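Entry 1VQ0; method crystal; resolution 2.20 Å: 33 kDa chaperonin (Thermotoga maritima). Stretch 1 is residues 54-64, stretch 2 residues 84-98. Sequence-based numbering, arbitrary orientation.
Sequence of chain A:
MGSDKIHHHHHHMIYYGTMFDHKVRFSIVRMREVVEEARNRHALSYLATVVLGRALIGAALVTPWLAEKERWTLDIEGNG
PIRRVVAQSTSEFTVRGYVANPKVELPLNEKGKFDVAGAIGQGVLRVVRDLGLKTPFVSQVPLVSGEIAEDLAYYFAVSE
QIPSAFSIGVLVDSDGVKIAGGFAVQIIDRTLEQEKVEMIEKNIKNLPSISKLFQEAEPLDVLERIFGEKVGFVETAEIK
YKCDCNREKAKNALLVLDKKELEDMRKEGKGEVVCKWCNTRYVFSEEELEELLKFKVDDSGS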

# COMPACT_ATOMS: atom_id res chain seq x y z
N ARG A 54 -17.84 -12.90 4.70
CA ARG A 54 -17.63 -11.72 5.46
C ARG A 54 -16.90 -10.66 4.66
O ARG A 54 -17.22 -9.45 4.76
CB ARG A 54 -16.82 -12.00 6.69
CG ARG A 54 -17.56 -12.70 7.86
CD ARG A 54 -16.77 -12.57 9.19
NE ARG A 54 -17.26 -13.50 10.19
CZ ARG A 54 -16.69 -13.69 11.38
NH1 ARG A 54 -15.61 -13.00 11.71
NH2 ARG A 54 -17.18 -14.57 12.23
N ALA A 55 -15.93 -11.13 3.86
CA ALA A 55 -15.13 -10.29 3.03
C ALA A 55 -15.97 -9.65 1.89
O ALA A 55 -15.88 -8.42 1.69
CB ALA A 55 -13.95 -11.02 2.49
N LEU A 56 -16.82 -10.48 1.22
CA LEU A 56 -17.80 -10.03 0.23
C LEU A 56 -18.77 -9.01 0.82
O LEU A 56 -19.07 -8.02 0.21
CB LEU A 56 -18.60 -11.21 -0.36
CG LEU A 56 -17.81 -12.21 -1.18
CD1 LEU A 56 -18.62 -13.48 -1.59
CD2 LEU A 56 -17.28 -11.48 -2.42
N ILE A 57 -19.27 -9.27 2.02
CA ILE A 57 -20.16 -8.29 2.70
C ILE A 57 -19.41 -6.95 2.87
O ILE A 57 -19.92 -5.91 2.49
CB ILE A 57 -20.66 -8.85 4.04
CG1 ILE A 57 -21.57 -10.07 3.77
CG2 ILE A 57 -21.40 -7.78 4.86
CD1 ILE A 57 -21.70 -11.03 4.97
N GLY A 58 -18.21 -7.02 3.43
CA GLY A 58 -17.30 -5.87 3.56
C GLY A 58 -17.22 -5.06 2.29
O GLY A 58 -17.54 -3.88 2.29
N ALA A 59 -16.77 -5.69 1.21
CA ALA A 59 -16.74 -5.06 -0.11
C ALA A 59 -18.11 -4.42 -0.56
O ALA A 59 -18.15 -3.29 -1.07
CB ALA A 59 -16.21 -6.06 -1.14
N ALA A 60 -19.20 -5.14 -0.35
CA ALA A 60 -20.54 -4.66 -0.67
C ALA A 60 -20.91 -3.42 0.09
O ALA A 60 -21.52 -2.53 -0.45
CB ALA A 60 -21.56 -5.69 -0.40
N LEU A 61 -20.55 -3.39 1.37
CA LEU A 61 -20.95 -2.27 2.23
C LEU A 61 -20.38 -0.92 1.80
O LEU A 61 -20.98 0.13 2.10
CB LEU A 61 -20.60 -2.57 3.69
CG LEU A 61 -21.54 -3.57 4.37
CD1 LEU A 61 -20.98 -3.98 5.71
CD2 LEU A 61 -22.94 -3.08 4.60
N VAL A 62 -19.23 -0.94 1.10
CA VAL A 62 -18.57 0.32 0.67
C VAL A 62 -19.03 0.71 -0.73
O VAL A 62 -18.77 1.83 -1.14
CB VAL A 62 -17.01 0.28 0.72
CG1 VAL A 62 -16.50 -0.08 2.15
CG2 VAL A 62 -16.48 -0.75 -0.22
N THR A 63 -19.76 -0.16 -1.45
CA THR A 63 -20.20 0.20 -2.85
C THR A 63 -20.84 1.57 -3.05
O THR A 63 -20.58 2.18 -4.09
CB THR A 63 -21.11 -0.82 -3.52
OG1 THR A 63 -22.17 -1.20 -2.64
CG2 THR A 63 -20.33 -2.15 -3.82
N PRO A 64 -21.71 2.03 -2.15
CA PRO A 64 -22.42 3.34 -2.38
C PRO A 64 -21.47 4.51 -2.44
O PRO A 64 -21.86 5.57 -2.87
CB PRO A 64 -23.28 3.50 -1.14
CG PRO A 64 -23.37 2.13 -0.59
CD PRO A 64 -22.12 1.42 -0.88
N ARG A 84 -5.24 -16.75 1.84
CA ARG A 84 -5.62 -15.52 1.18
C ARG A 84 -7.13 -15.42 0.95
O ARG A 84 -7.77 -16.41 0.61
CB ARG A 84 -4.93 -15.38 -0.19
CG ARG A 84 -4.70 -13.90 -0.53
CD ARG A 84 -3.77 -13.71 -1.63
NE ARG A 84 -3.40 -12.32 -1.89
CZ ARG A 84 -2.45 -11.97 -2.77
NH1 ARG A 84 -1.79 -12.89 -3.45
NH2 ARG A 84 -2.13 -10.73 -3.01
N VAL A 85 -7.65 -14.22 1.19
CA VAL A 85 -9.05 -13.88 1.01
C VAL A 85 -9.14 -12.57 0.24
O VAL A 85 -8.63 -11.53 0.71
CB VAL A 85 -9.76 -13.70 2.36
CG1 VAL A 85 -11.22 -13.55 2.16
CG2 VAL A 85 -9.49 -14.84 3.26
N VAL A 86 -9.82 -12.61 -0.91
CA VAL A 86 -9.90 -11.48 -1.83
C VAL A 86 -11.38 -11.20 -2.20
O VAL A 86 -12.12 -12.09 -2.63
CB VAL A 86 -9.10 -11.77 -3.14
CG1 VAL A 86 -9.15 -10.61 -4.08
CG2 VAL A 86 -7.67 -12.04 -2.84
N ALA A 87 -11.83 -9.98 -1.96
CA ALA A 87 -13.17 -9.61 -2.34
C ALA A 87 -13.16 -8.30 -3.03
O ALA A 87 -12.64 -7.33 -2.48
CB ALA A 87 -14.09 -9.61 -1.16
N GLN A 88 -13.73 -8.28 -4.25
CA GLN A 88 -13.84 -7.05 -5.04
C GLN A 88 -15.30 -6.62 -5.20
O GLN A 88 -16.15 -7.44 -5.44
CB GLN A 88 -13.25 -7.29 -6.38
CG GLN A 88 -13.18 -6.07 -7.26
CD GLN A 88 -12.39 -6.37 -8.49
OE1 GLN A 88 -12.95 -6.76 -9.51
NE2 GLN A 88 -11.10 -6.15 -8.43
N SER A 89 -15.55 -5.33 -5.02
CA SER A 89 -16.81 -4.66 -5.35
C SER A 89 -16.62 -3.51 -6.36
O SER A 89 -15.51 -3.04 -6.59
CB SER A 89 -17.44 -4.10 -4.10
OG SER A 89 -16.65 -3.07 -3.55
N THR A 90 -17.72 -3.10 -6.99
CA THR A 90 -17.70 -2.09 -8.02
C THR A 90 -18.73 -0.99 -7.80
O THR A 90 -19.68 -1.13 -7.01
CB THR A 90 -17.99 -2.71 -9.39
OG1 THR A 90 -19.35 -3.13 -9.43
CG2 THR A 90 -17.22 -3.98 -9.58
N SER A 91 -18.56 0.08 -8.56
CA SER A 91 -19.51 1.16 -8.52
C SER A 91 -20.91 0.73 -9.05
O SER A 91 -21.91 1.36 -8.70
CB SER A 91 -18.98 2.37 -9.26
OG SER A 91 -18.56 2.01 -10.55
N GLU A 92 -20.98 -0.36 -9.83
CA GLU A 92 -22.24 -0.91 -10.35
C GLU A 92 -22.89 -1.91 -9.37
O GLU A 92 -23.74 -2.71 -9.76
CB GLU A 92 -22.06 -1.61 -11.71
CG GLU A 92 -21.11 -0.96 -12.70
CD GLU A 92 -19.67 -1.44 -12.50
OE1 GLU A 92 -19.43 -2.68 -12.60
OE2 GLU A 92 -18.78 -0.58 -12.22
N PHE A 93 -22.44 -1.88 -8.12
CA PHE A 93 -23.03 -2.64 -7.03
C PHE A 93 -22.90 -4.16 -7.25
O PHE A 93 -23.74 -4.96 -6.79
CB PHE A 93 -24.50 -2.22 -6.83
CG PHE A 93 -24.66 -0.80 -6.37
CD1 PHE A 93 -24.44 -0.47 -5.05
CD2 PHE A 93 -25.01 0.20 -7.26
CE1 PHE A 93 -24.58 0.83 -4.61
CE2 PHE A 93 -25.17 1.54 -6.84
CZ PHE A 93 -24.96 1.84 -5.50
N THR A 94 -21.83 -4.58 -7.94
CA THR A 94 -21.55 -6.00 -8.05
C THR A 94 -20.34 -6.41 -7.21
O THR A 94 -19.55 -5.58 -6.78
CB THR A 94 -21.37 -6.47 -9.52
OG1 THR A 94 -20.11 -6.01 -10.04
CG2 THR A 94 -22.45 -5.91 -10.44
N VAL A 95 -20.22 -7.71 -6.96
CA VAL A 95 -19.09 -8.25 -6.24
C VAL A 95 -18.57 -9.55 -6.88
O VAL A 95 -19.25 -10.22 -7.62
CB VAL A 95 -19.37 -8.54 -4.74
CG1 VAL A 95 -19.73 -7.29 -4.02
CG2 VAL A 95 -20.47 -9.57 -4.55
N ARG A 96 -17.33 -9.86 -6.55
CA ARG A 96 -16.79 -11.16 -6.83
C ARG A 96 -15.62 -11.36 -5.87
O ARG A 96 -15.16 -10.42 -5.26
CB ARG A 96 -16.35 -11.28 -8.29
CG ARG A 96 -15.32 -10.21 -8.73
CD ARG A 96 -14.82 -10.44 -10.16
NE ARG A 96 -13.79 -9.50 -10.51
CZ ARG A 96 -13.14 -9.45 -11.66
NH1 ARG A 96 -13.36 -10.36 -12.60
NH2 ARG A 96 -12.21 -8.50 -11.83
N GLY A 97 -15.15 -12.58 -5.78
CA GLY A 97 -14.23 -12.96 -4.71
C GLY A 97 -13.78 -14.41 -4.76
O GLY A 97 -14.33 -15.20 -5.50
N TYR A 98 -12.76 -14.73 -3.98
CA TYR A 98 -12.16 -16.07 -3.94
C TYR A 98 -11.24 -16.20 -2.70
O TYR A 98 -10.84 -15.18 -2.09
CB TYR A 98 -11.39 -16.37 -5.22
CG TYR A 98 -10.12 -15.53 -5.47
CD1 TYR A 98 -10.18 -14.34 -6.17
CD2 TYR A 98 -8.85 -15.97 -5.04
CE1 TYR A 98 -9.01 -13.56 -6.40
CE2 TYR A 98 -7.68 -15.21 -5.27
CZ TYR A 98 -7.79 -13.99 -5.94
OH TYR A 98 -6.66 -13.23 -6.23
O HOH W 1 -21.55 3.18 -6.38

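Stretch 1 is mostly helix, beginning before Arg 54 and passing into a 3-10 segment at Thr 63 and Pro 64. Stretch 2 is a beta hairpin. Its first strand runs from Arg 84 to Thr 90, its second from Thr 94 onward, and a type I turn from Thr 90 to Phe 93 joins them. The strands are antiparallel and held by paired backbone bonds. Val 86 N to Tyr 98 O and Tyr 98 N to Val 86 O are both 3.0 Å; Gln 88 N to Arg 96 O is 2.8 Å and Arg 96 N to Gln 88 O is 2.9 Å.

The helix lies against one face of this hairpin. It runs roughly along the first strand, with 25° between their directions and a closest axis approach of 7.2 Å. The second strand runs the other way, at 151°, and its axis comes no closer than 8.7 Å. Small residues line the contact with the first strand: Ala 55, Ala 59, Ala 87 and Ser 89. The CA atoms of Leu 56 and Ala 87 are 5.3 Å apart, as are those of Ala 59 and Ser 89.

Strand alternation sets the contact face. Val 85, Ala 87 and Ser 89 point toward the helix, while Val 86 and Gln 88 point away. Ala 55 CB rests 3.7 Å from Val 85 CG1 and 3.9 Å from Ala 87 CB. Ala 59 CB lies 4.1 Å from Ala 87 CB. Ala 87 thus packs between successive turns of the helix. These are apolar contacts between short side chains.

Leu 56 reaches across to the second strand. Its CB points sideways, but its end comes nearer. Leu 56 CD2 lies 3.9 Å from Ala 87 CB, 4.3 Å from Val 95 CG2 and 4.1 Å from Gly 97 CA. The lack of a side chain at Gly 97 matters here: an ideal CB would sit 2.8 Å from Leu 56 CD2, a clash. Farther along, Ala 60 CB meets Val 95 CG1 at 4.4 Å.

One direct hydrogen bond links the stretches. Ser 89 OG donates to Ala 59 O at 2.9 Å. Within its own stretch, Ala 59 O receives a weak backbone bond from Val 62 N at 3.4 Å, and the serine hydroxyl adds a shorter one.

Thr 63 covers the turn end of the hairpin. Its methyl, Thr 63 CG2, packs 3.5 Å from Ser 89 CB and 3.4 Å from Thr 90 O. Its hydroxyl turns back to its own stretch, with Thr 63 OG1 donating to Ala 60 O at 2.6 Å. Phe 93 closes this end. Phe 93 CD1 is 3.4 Å from Thr 63 OG1, and Phe 93 CE1 is 4.4 Å from Pro 64 CG; the ring meets Thr 63 OG1 and Pro 64 N obliquely. Water 1 adds a bridge, donating to Thr 63 O at 2.7 Å and to Ser 91 O at 3.0 Å. The water thereby joins two carbonyls that could not bond each other.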